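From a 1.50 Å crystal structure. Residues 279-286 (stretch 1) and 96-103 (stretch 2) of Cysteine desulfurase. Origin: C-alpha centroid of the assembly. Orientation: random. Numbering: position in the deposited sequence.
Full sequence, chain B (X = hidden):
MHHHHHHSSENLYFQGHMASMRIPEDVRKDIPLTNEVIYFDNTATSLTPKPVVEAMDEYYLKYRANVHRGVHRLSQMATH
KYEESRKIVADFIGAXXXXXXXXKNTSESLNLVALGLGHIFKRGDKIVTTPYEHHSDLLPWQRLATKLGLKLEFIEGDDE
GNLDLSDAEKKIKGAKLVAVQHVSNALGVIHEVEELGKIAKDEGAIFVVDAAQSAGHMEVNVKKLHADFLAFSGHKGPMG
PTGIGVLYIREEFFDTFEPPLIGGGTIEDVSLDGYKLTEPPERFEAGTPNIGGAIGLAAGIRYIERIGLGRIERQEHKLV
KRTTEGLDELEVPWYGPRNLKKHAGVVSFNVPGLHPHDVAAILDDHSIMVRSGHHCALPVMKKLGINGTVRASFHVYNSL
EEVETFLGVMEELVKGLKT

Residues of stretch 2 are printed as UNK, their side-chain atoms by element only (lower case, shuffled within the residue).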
# COMPACT_ATOMS: atom_id res chain seq x y z
N GLU B 279 16.61 -4.20 -12.27
CA GLU B 279 17.47 -4.13 -11.07
C GLU B 279 16.72 -3.53 -9.87
O GLU B 279 15.75 -2.76 -10.01
CB GLU B 279 18.73 -3.32 -11.35
CG GLU B 279 19.62 -3.82 -12.53
CD GLU B 279 19.99 -5.30 -12.45
OE1 GLU B 279 20.77 -5.69 -11.55
OE2 GLU B 279 19.48 -6.10 -13.29
N PRO B 280 17.22 -3.76 -8.65
CA PRO B 280 16.69 -3.04 -7.45
C PRO B 280 16.88 -1.57 -7.52
O PRO B 280 17.86 -1.07 -8.12
CB PRO B 280 17.55 -3.65 -6.33
CG PRO B 280 17.94 -4.97 -6.83
CD PRO B 280 18.27 -4.72 -8.23
N PRO B 281 16.00 -0.76 -6.89
CA PRO B 281 14.88 -1.25 -6.07
C PRO B 281 13.60 -1.50 -6.88
O PRO B 281 12.69 -2.16 -6.37
CB PRO B 281 14.63 -0.08 -5.17
CG PRO B 281 15.06 1.13 -5.94
CD PRO B 281 16.20 0.69 -6.81
N GLU B 282 13.53 -1.07 -8.13
CA GLU B 282 12.30 -1.25 -8.96
C GLU B 282 11.98 -2.67 -9.17
O GLU B 282 10.76 -3.00 -9.36
CB GLU B 282 12.49 -0.56 -10.31
CG GLU B 282 12.49 0.94 -10.23
CD GLU B 282 13.85 1.54 -9.80
OE1 GLU B 282 14.88 0.80 -9.74
OE2 GLU B 282 13.89 2.78 -9.54
N ARG B 283 12.92 -3.64 -9.12
CA ARG B 283 12.66 -5.05 -9.21
C ARG B 283 11.58 -5.50 -8.22
O ARG B 283 10.93 -6.50 -8.44
CB ARG B 283 13.98 -5.86 -8.93
CG ARG B 283 13.88 -7.33 -9.05
CD ARG B 283 15.16 -8.11 -8.67
NE ARG B 283 16.21 -7.78 -9.58
CZ ARG B 283 17.47 -8.20 -9.39
NH1 ARG B 283 17.78 -8.89 -8.28
NH2 ARG B 283 18.41 -7.91 -10.28
N PHE B 284 11.52 -4.80 -7.08
CA PHE B 284 10.67 -5.20 -5.94
C PHE B 284 9.36 -4.46 -5.86
O PHE B 284 8.56 -4.81 -4.96
CB PHE B 284 11.53 -5.09 -4.66
CG PHE B 284 12.78 -5.92 -4.72
CD1 PHE B 284 12.69 -7.24 -4.91
CD2 PHE B 284 14.00 -5.37 -4.58
CE1 PHE B 284 13.85 -8.01 -5.00
CE2 PHE B 284 15.18 -6.16 -4.60
CZ PHE B 284 15.07 -7.46 -4.84
N GLU B 285 9.15 -3.44 -6.70
CA GLU B 285 8.03 -2.56 -6.56
C GLU B 285 7.05 -2.74 -7.75
O GLU B 285 7.26 -2.12 -8.79
CB GLU B 285 8.48 -1.12 -6.46
CG GLU B 285 9.26 -0.84 -5.22
CD GLU B 285 9.60 0.63 -5.01
OE1 GLU B 285 9.53 1.57 -5.92
OE2 GLU B 285 10.01 0.95 -3.85
N ALA B 286 6.02 -3.54 -7.52
CA ALA B 286 5.11 -3.86 -8.60
C ALA B 286 3.97 -2.84 -8.66
O ALA B 286 3.36 -2.57 -7.62
CB ALA B 286 4.57 -5.24 -8.36
N UNK B 96 21.79 2.32 1.52
CA UNK B 96 21.97 2.87 0.16
C UNK B 96 20.56 3.03 -0.43
O UNK B 96 19.62 2.27 -0.10
c UNK B 96 22.75 1.94 -0.72
c UNK B 96 24.92 0.72 -1.18
n UNK B 96 27.05 -0.28 -1.92
c UNK B 96 26.38 0.39 -0.77
c UNK B 96 24.21 1.65 -0.20
N UNK B 97 20.47 3.96 -1.38
CA UNK B 97 19.21 4.17 -2.17
C UNK B 97 18.63 2.89 -2.64
O UNK B 97 17.39 2.66 -2.46
c UNK B 97 18.18 4.63 -5.42
c UNK B 97 16.67 6.84 -4.95
c UNK B 97 18.46 5.38 -4.31
c UNK B 97 17.70 6.51 -4.05
c UNK B 97 17.11 4.95 -6.27
c UNK B 97 16.42 6.07 -6.01
c UNK B 97 19.62 5.02 -3.38
N UNK B 98 19.37 2.01 -3.29
CA UNK B 98 18.83 0.86 -3.90
C UNK B 98 18.33 -0.28 -2.99
O UNK B 98 17.74 -1.22 -3.44
c UNK B 98 21.13 -0.13 -4.38
c UNK B 98 22.13 1.01 -4.55
c UNK B 98 19.81 0.26 -4.91
o UNK B 98 21.91 2.24 -4.37
o UNK B 98 23.33 0.49 -4.74
N UNK B 99 18.67 -0.10 -1.71
CA UNK B 99 18.29 -1.10 -0.72
C UNK B 99 16.90 -0.79 -0.08
O UNK B 99 16.48 -1.58 0.79
o UNK B 99 22.64 -2.57 1.06
c UNK B 99 19.31 -1.16 0.41
c UNK B 99 21.84 -1.52 0.94
o UNK B 99 21.92 -0.49 1.64
c UNK B 99 20.68 -1.68 -0.07
N UNK B 100 16.29 0.32 -0.48
CA UNK B 100 14.97 0.73 0.07
C UNK B 100 13.83 0.36 -0.84
O UNK B 100 13.86 0.79 -2.02
c UNK B 100 16.03 2.63 1.42
c UNK B 100 14.93 2.19 0.40
c UNK B 100 13.55 2.66 0.81
c UNK B 100 15.87 1.90 2.71
N UNK B 101 12.88 -0.45 -0.35
CA UNK B 101 11.67 -0.81 -1.10
C UNK B 101 10.48 -0.23 -0.34
O UNK B 101 10.35 -0.38 0.88
c UNK B 101 12.74 -2.94 -1.99
c UNK B 101 11.54 -2.31 -1.20
c UNK B 101 10.23 -2.84 -1.84
N UNK B 102 9.54 0.41 -1.04
CA UNK B 102 8.32 0.86 -0.43
C UNK B 102 7.25 -0.21 -0.52
O UNK B 102 7.01 -0.85 -1.54
c UNK B 102 10.24 5.60 -0.13
c UNK B 102 9.62 4.85 0.87
c UNK B 102 8.72 3.34 -0.77
c UNK B 102 10.17 5.16 -1.40
c UNK B 102 9.41 4.06 -1.75
c UNK B 102 7.84 2.16 -1.07
c UNK B 102 8.82 3.77 0.54
N UNK B 103 6.56 -0.35 0.60
CA UNK B 103 5.46 -1.27 0.81
C UNK B 103 4.28 -0.51 1.42
O UNK B 103 4.32 0.66 1.51
c UNK B 103 5.87 -2.38 1.81
o UNK B 103 6.13 -1.79 3.07
c UNK B 103 7.12 -3.06 1.33

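Position 96 carries four carbons in a row ending in a nitrogen. The chain is extended and does not reach stretch 1. An unbranched chain with a terminal amine is lysine, Lys96.

Position 97 has one carbon and then a ring of six carbons. The CA-to-CB bond points sideways, but the ring comes nearer and meets Pro281. This is Phe97. Its CE2 lies 4.3 Å from Pro281 CG, a loose apolar contact.

Position 98 has three carbons, the third carrying two oxygens. Its CB lies 4.1 Å from CD of Pro281, while the end of the chain leads away. A carboxylate on a chain of this length is glutamate, Glu98. Its backbone O is close to both prolines, 3.8 Å from Pro280 CB and 3.7 Å from Pro281 CB.

Position 99 again has three carbons, the third with two oxygens. Its CA-to-CB bond points away and it touches nothing on stretch 1. This is Glu99. Its OE2 accepts a hydrogen bond from Lys96 N at 2.8 Å.

Position 100 has four carbons, forked at the first, with one arm two carbons long. That fork is isoleucine, Ile100. Its CA-to-CB bond points away, so its contact is through the backbone: Ile100 O lies 3.4 Å from Pro281 CB.

Position 101 has three carbons, one carrying the other two. Both branch carbons lie close to Phe284, and one of them also lies near Glu285. This is valine, Val101. Val101 CG2 is 3.6 Å and Val101 CG1 3.8 Å from Phe284 CB; Val101 CG1 is also 4.0 Å from Glu285 CG.

Position 102 has one carbon and a ring of six carbons. Its CB is 3.7 Å from Glu285 OE2. With no ring oxygen it is phenylalanine, Phe102.

Position 103 has one carbon carrying one oxygen and one carbon. It does not reach stretch 1. This is threonine, Thr103.

The contact combines packing with one hydrogen bond. Pro281, after a cis peptide bond, sets its ring against the backbone of 98 and 100 and the ring of Phe97. Phe284 and Glu285 then receive Val101. Phe102 N donates to Glu285 OE2 at 2.9 Å, with a nearly straight angle of 178°. This is the only hydrogen bond between the stretches. It links the Glu285 carboxylate to the strand's backbone; both carboxylate oxygens are also hydrogen-bonded elsewhere in the structure.

Stretch 2 (96-103) KFEEIVFT
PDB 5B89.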